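Local coordinates for hypothetical protein PA2201 (Pseudomonas aeruginosa, PDB 2FEF) that is of unknown function but may be an immunity protein that protects its producer against a PoNe-type DNase toxin, at residues K89-G94 against G254-E259; N82-L87 against A149-A154. One frame throughout, in Å; residues are numbered along the deposited sequence.

Contact 1: residues K89-G94 against G254-E259; sequences KAIDRG and GWWAME
Trp256 presents its indole N-H to the carboxylate of Asp92, NE1 lying 2.8 Å from OD1. The N-H...O angle is 158°. OD1 sits close to the indole plane and is approached nearly along its own C-O direction, while the carboxylate is turned 50° against the ring. The tight part of the contact lies over the indole. CG2 of Ile91, placed anti to the backbone N, stands 3.9 Å from the centroid of the five-membered ring and 17° off its normal, a CH-pi contact; CD1 of Trp255 lies over the opposite face. At the other branch of Ile91 the packing is looser, a single touch of CD1 on the CE methyl of selenomethionine Met258 at 4.0 Å. A bound water bridges the two segments, donating to Asp92 OD1 and accepting from the backbone N of Trp255, while OD2 forms a salt bridge with Arg31. The carboxylate is thus held through both oxygens, which would favour its charged form. Beyond Asp92 the helix ends in a Schellman motif at Gly94, with positive phi. The contact thus joins a helix C-terminus to the loop leading into helix 258-267, within an all-helical fold.

Contact 2: residues N82-L87 against A149-A154; sequences NASTLL and ALQLLA
NE2 of Gln151 is gripped by two carbonyls, those of Ser84 and Ala252. Its bond to Ser84 O measures 2.8 Å and is close to straight, with an N-H...O angle of 168°. The acceptor lies almost in the amide plane of Gln151, whereas the donor is tilted 32° from the carbonyl plane of Ser84. At the other end of the same amide, OE1 accepts a hydrogen bond from Ser84 OG, again 2.8 Å long. One residue of helix 66-93 therefore meets both ends of the glutamine amide, through its backbone oxygen and its hydroxyl, and the pair of bonds fixes the rotation of the amide. Gln151 spans the gap with CG anti to its backbone N (chi1 -172°) and an extended chain beyond, a shape suited to a separation of 7.7 Å between the CA atoms of Ser84 and Gln151. Ser84 OG also bonds to Trp111 NE1 of helix 97-127, which helps to set the hydroxyl. A methyl of Leu87, nearly one turn further along, packs against the amide in van der Waals contact: CD2 is 3.9 Å from Gln151 CD. Tyr104 of helix 97-127 touches Leu87 in turn. Ser84, Leu87 and Gln151 are all buried, so these bonds are made away from bulk water. The chemistry implies a directional link between helices 66-93 and 146-158: the amide supplies a donor and an acceptor at once, and Ser84 O can take the N-H as an additional partner without leaving its helix.

Overall arrangement
Contacts 1 and 2 follow one another along helix 66-93: segment 82-87 meets helix 146-158, and segment 89-94, at the C-terminal end, meets the approach to helix 258-267. Their centres lie about 10 Å apart, and contact 2 is much nearer the centre of the chain, its centre about 2 Å from it against 10 Å for contact 1. The partner segments also touch each other: Met258 SE is 3.9 Å from Gln151 CA, and Glu259 CB packs 4.0 Å from Leu150 CD1. Contact 1 brings a segment of the N-terminal PA2201-like region against one of the PoNi C-terminal region. Both are buried: contact 2 joins two helices, contact 1 a helix end to a loop.

Contact 1: residues K89-G94 against G254-E259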
loop_
_atom_site.group_PDB
_atom_site.type_symbol
_atom_site.label_atom_id
_atom_site.label_comp_id
_atom_site.label_asym_id
_atom_site.label_seq_id
_atom_site.Cartn_x
_atom_site.Cartn_y
_atom_site.Cartn_z
ATOM N N LYS B 89 -3.353 8.030 -15.978
ATOM C CA LYS B 89 -2.305 8.970 -15.602
ATOM C C LYS B 89 -1.285 9.182 -16.732
ATOM O O LYS B 89 -0.783 10.296 -16.949
ATOM C CB LYS B 89 -1.604 8.434 -14.357
ATOM C CG LYS B 89 -2.536 8.435 -13.147
ATOM C CD LYS B 89 -2.738 9.862 -12.614
ATOM C CE LYS B 89 -3.951 9.896 -11.697
ATOM N NZ LYS B 89 -4.176 11.316 -11.269
ATOM N N ALA B 90 -0.954 8.103 -17.446
ATOM C CA ALA B 90 0.002 8.202 -18.548
ATOM C C ALA B 90 -0.565 9.067 -19.713
ATOM O O ALA B 90 0.159 9.836 -20.339
ATOM C CB ALA B 90 0.346 6.802 -19.032
ATOM N N ILE B 91 -1.850 8.932 -19.997
ATOM C CA ILE B 91 -2.527 9.824 -20.956
ATOM C C ILE B 91 -2.420 11.306 -20.522
ATOM O O ILE B 91 -1.981 12.202 -21.308
ATOM C CB ILE B 91 -4.044 9.448 -21.154
ATOM C CG1 ILE B 91 -4.173 7.989 -21.650
ATOM C CG2 ILE B 91 -4.680 10.458 -22.208
ATOM C CD1 ILE B 91 -5.595 7.435 -21.600
ATOM N N ASP B 92 -2.807 11.583 -19.276
ATOM C CA ASP B 92 -2.647 12.959 -18.713
ATOM C C ASP B 92 -1.231 13.516 -18.905
ATOM O O ASP B 92 -1.039 14.686 -19.272
ATOM C CB ASP B 92 -2.920 12.946 -17.206
ATOM C CG ASP B 92 -4.402 12.925 -16.843
ATOM O OD1 ASP B 92 -5.269 13.018 -17.737
ATOM O OD2 ASP B 92 -4.690 12.773 -15.613
ATOM N N ARG B 93 -0.235 12.655 -18.679
ATOM C CA ARG B 93 1.164 13.075 -18.639
ATOM C C ARG B 93 1.715 13.414 -20.021
ATOM O O ARG B 93 2.766 14.051 -20.126
ATOM C CB ARG B 93 2.047 11.986 -18.004
ATOM C CG ARG B 93 3.531 12.406 -17.848
ATOM C CD ARG B 93 3.672 13.623 -16.942
ATOM N NE ARG B 93 5.067 14.091 -16.854
ATOM C CZ ARG B 93 5.690 14.797 -17.793
ATOM N NH1 ARG B 93 5.042 15.164 -18.908
ATOM N NH2 ARG B 93 6.972 15.154 -17.605
ATOM N N GLY B 94 1.037 12.962 -21.073
ATOM C CA GLY B 94 1.497 13.249 -22.441
ATOM C C GLY B 94 2.356 12.141 -23.037
ATOM O O GLY B 94 2.989 12.353 -24.067
ATOM N N GLY B 254 -11.760 9.897 -16.578
ATOM C CA GLY B 254 -11.323 11.239 -16.175
ATOM C C GLY B 254 -11.775 12.349 -17.123
ATOM O O GLY B 254 -12.964 12.478 -17.453
ATOM N N TRP B 255 -10.798 13.132 -17.564
ATOM C CA TRP B 255 -10.989 14.322 -18.397
ATOM C C TRP B 255 -11.379 14.011 -19.847
ATOM O O TRP B 255 -11.904 14.863 -20.554
ATOM C CB TRP B 255 -9.643 15.044 -18.387
ATOM C CG TRP B 255 -9.494 16.343 -19.110
ATOM C CD1 TRP B 255 -8.949 16.543 -20.338
ATOM C CD2 TRP B 255 -9.830 17.622 -18.595
ATOM N NE1 TRP B 255 -8.920 17.878 -20.631
ATOM C CE2 TRP B 255 -9.452 18.572 -19.563
ATOM C CE3 TRP B 255 -10.395 18.062 -17.392
ATOM C CZ2 TRP B 255 -9.653 19.939 -19.382
ATOM C CZ3 TRP B 255 -10.582 19.428 -17.209
ATOM C CH2 TRP B 255 -10.215 20.349 -18.200
ATOM N N TRP B 256 -11.095 12.793 -20.298
ATOM C CA TRP B 256 -10.976 12.528 -21.731
ATOM C C TRP B 256 -12.232 12.028 -22.410
ATOM O O TRP B 256 -12.823 11.054 -21.993
ATOM C CB TRP B 256 -9.815 11.536 -21.973
ATOM C CG TRP B 256 -8.562 12.128 -21.416
ATOM C CD1 TRP B 256 -7.885 11.732 -20.294
ATOM C CD2 TRP B 256 -7.890 13.274 -21.917
ATOM N NE1 TRP B 256 -6.827 12.574 -20.069
ATOM C CE2 TRP B 256 -6.797 13.525 -21.058
ATOM C CE3 TRP B 256 -8.116 14.128 -23.011
ATOM C CZ2 TRP B 256 -5.919 14.584 -21.254
ATOM C CZ3 TRP B 256 -7.245 15.191 -23.207
ATOM C CH2 TRP B 256 -6.156 15.409 -22.337
ATOM N N ALA B 257 -12.597 12.688 -23.508
ATOM C CA ALA B 257 -13.644 12.188 -24.384
ATOM C C ALA B 257 -13.106 11.047 -25.225
ATOM O O ALA B 257 -12.945 11.178 -26.436
ATOM C CB ALA B 257 -14.163 13.333 -25.313
HETATM N N MSE B 258 -12.877 9.909 -24.578
HETATM C CA MSE B 258 -12.302 8.706 -25.205
HETATM C C MSE B 258 -13.244 8.129 -26.219
HETATM O O MSE B 258 -12.804 7.578 -27.225
HETATM C CB MSE B 258 -12.170 7.629 -24.113
HETATM C CG MSE B 258 -11.128 7.988 -23.181
HETATM SE SE MSE B 258 -10.983 6.508 -21.888
HETATM C CE MSE B 258 -9.515 7.355 -20.979
ATOM N N GLU B 259 -14.547 8.239 -25.942
ATOM C CA GLU B 259 -15.552 7.720 -26.857
ATOM C C GLU B 259 -15.557 8.490 -28.200
ATOM O O GLU B 259 -15.521 7.872 -29.260
ATOM C CB GLU B 259 -16.949 7.647 -26.218
ATOM C CG GLU B 259 -17.804 8.933 -26.026
ATOM C CD GLU B 259 -17.247 9.939 -25.047
ATOM O OE1 GLU B 259 -16.098 10.394 -25.257
ATOM O OE2 GLU B 259 -17.972 10.381 -24.129
HETATM O O HOH W 1 -7.978 12.684 -16.660
#

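Contact 2: residues N82-L87 against A149-A154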
loop_
_atom_site.group_PDB
_atom_site.type_symbol
_atom_site.label_atom_id
_atom_site.label_comp_id
_atom_site.label_asym_id
_atom_site.label_seq_id
_atom_site.Cartn_x
_atom_site.Cartn_y
_atom_site.Cartn_z
ATOM N N ASN B 82 -6.021 -0.746 -11.002
ATOM C CA ASN B 82 -4.817 0.077 -10.836
ATOM C C ASN B 82 -4.064 0.251 -12.144
ATOM O O ASN B 82 -3.477 1.327 -12.415
ATOM C CB ASN B 82 -3.874 -0.563 -9.792
ATOM C CG ASN B 82 -4.457 -0.587 -8.368
ATOM O OD1 ASN B 82 -5.415 0.145 -8.006
ATOM N ND2 ASN B 82 -3.871 -1.450 -7.546
ATOM N N ALA B 83 -4.051 -0.804 -12.962
ATOM C CA ALA B 83 -3.452 -0.685 -14.302
ATOM C C ALA B 83 -4.266 0.249 -15.186
ATOM O O ALA B 83 -3.692 1.007 -15.955
ATOM C CB ALA B 83 -3.277 -2.069 -14.993
ATOM N N SER B 84 -5.587 0.200 -15.102
ATOM C CA SER B 84 -6.412 1.213 -15.813
ATOM C C SER B 84 -6.101 2.671 -15.360
ATOM O O SER B 84 -6.078 3.573 -16.182
ATOM C CB SER B 84 -7.912 0.914 -15.624
ATOM O OG SER B 84 -8.290 -0.178 -16.465
ATOM N N THR B 85 -5.921 2.878 -14.053
ATOM C CA THR B 85 -5.588 4.215 -13.521
ATOM C C THR B 85 -4.205 4.607 -13.978
ATOM O O THR B 85 -3.992 5.726 -14.397
ATOM C CB THR B 85 -5.762 4.289 -11.990
ATOM O OG1 THR B 85 -7.041 3.734 -11.650
ATOM C CG2 THR B 85 -5.689 5.721 -11.518
ATOM N N LEU B 86 -3.273 3.665 -13.981
ATOM C CA LEU B 86 -1.939 3.957 -14.519
ATOM C C LEU B 86 -2.044 4.445 -15.956
ATOM O O LEU B 86 -1.399 5.431 -16.337
ATOM C CB LEU B 86 -1.044 2.701 -14.450
ATOM C CG LEU B 86 0.448 3.037 -14.610
ATOM C CD1 LEU B 86 1.057 3.658 -13.364
ATOM C CD2 LEU B 86 1.246 1.768 -15.013
ATOM N N LEU B 87 -2.859 3.751 -16.763
ATOM C CA LEU B 87 -3.027 4.153 -18.174
ATOM C C LEU B 87 -3.560 5.591 -18.250
ATOM O O LEU B 87 -3.022 6.425 -18.969
ATOM C CB LEU B 87 -3.962 3.166 -18.909
ATOM C CG LEU B 87 -4.229 3.519 -20.396
ATOM C CD1 LEU B 87 -2.970 3.683 -21.158
ATOM C CD2 LEU B 87 -5.080 2.405 -20.994
ATOM N N ALA B 149 -14.922 -0.208 -18.664
ATOM C CA ALA B 149 -15.259 -0.898 -19.928
ATOM C C ALA B 149 -15.076 0.099 -21.099
ATOM O O ALA B 149 -14.547 -0.255 -22.167
ATOM C CB ALA B 149 -16.682 -1.446 -19.898
ATOM N N LEU B 150 -15.495 1.341 -20.879
ATOM C CA LEU B 150 -15.285 2.422 -21.872
ATOM C C LEU B 150 -13.788 2.528 -22.176
ATOM O O LEU B 150 -13.396 2.551 -23.345
ATOM C CB LEU B 150 -15.809 3.780 -21.338
ATOM C CG LEU B 150 -15.459 5.003 -22.216
ATOM C CD1 LEU B 150 -16.092 4.817 -23.596
ATOM C CD2 LEU B 150 -15.985 6.234 -21.507
ATOM N N GLN B 151 -12.954 2.598 -21.125
ATOM C CA GLN B 151 -11.504 2.703 -21.327
ATOM C C GLN B 151 -10.971 1.500 -22.138
ATOM O O GLN B 151 -10.178 1.661 -23.065
ATOM C CB GLN B 151 -10.745 2.737 -19.973
ATOM C CG GLN B 151 -9.235 3.038 -20.195
ATOM C CD GLN B 151 -8.379 2.688 -19.005
ATOM O OE1 GLN B 151 -8.135 1.506 -18.732
ATOM N NE2 GLN B 151 -7.889 3.714 -18.304
ATOM N N LEU B 152 -11.392 0.293 -21.768
ATOM C CA LEU B 152 -10.864 -0.906 -22.438
ATOM C C LEU B 152 -11.182 -0.894 -23.934
ATOM O O LEU B 152 -10.308 -1.223 -24.757
ATOM C CB LEU B 152 -11.415 -2.181 -21.786
ATOM C CG LEU B 152 -10.713 -2.491 -20.460
ATOM C CD1 LEU B 152 -11.582 -3.599 -19.750
ATOM C CD2 LEU B 152 -9.285 -2.931 -20.703
ATOM N N LEU B 153 -12.410 -0.528 -24.297
ATOM C CA LEU B 153 -12.784 -0.564 -25.715
ATOM C C LEU B 153 -12.226 0.651 -26.432
ATOM O O LEU B 153 -11.592 0.501 -27.470
ATOM C CB LEU B 153 -14.308 -0.700 -25.921
ATOM C CG LEU B 153 -14.836 -2.141 -25.871
ATOM C CD1 LEU B 153 -14.362 -2.910 -24.610
ATOM C CD2 LEU B 153 -16.333 -2.198 -25.982
ATOM N N ALA B 154 -12.434 1.849 -25.870
ATOM C CA ALA B 154 -11.979 3.076 -26.570
ATOM C C ALA B 154 -10.457 3.139 -26.694
ATOM O O ALA B 154 -9.926 3.556 -27.754
ATOM C CB ALA B 154 -12.525 4.336 -25.862
#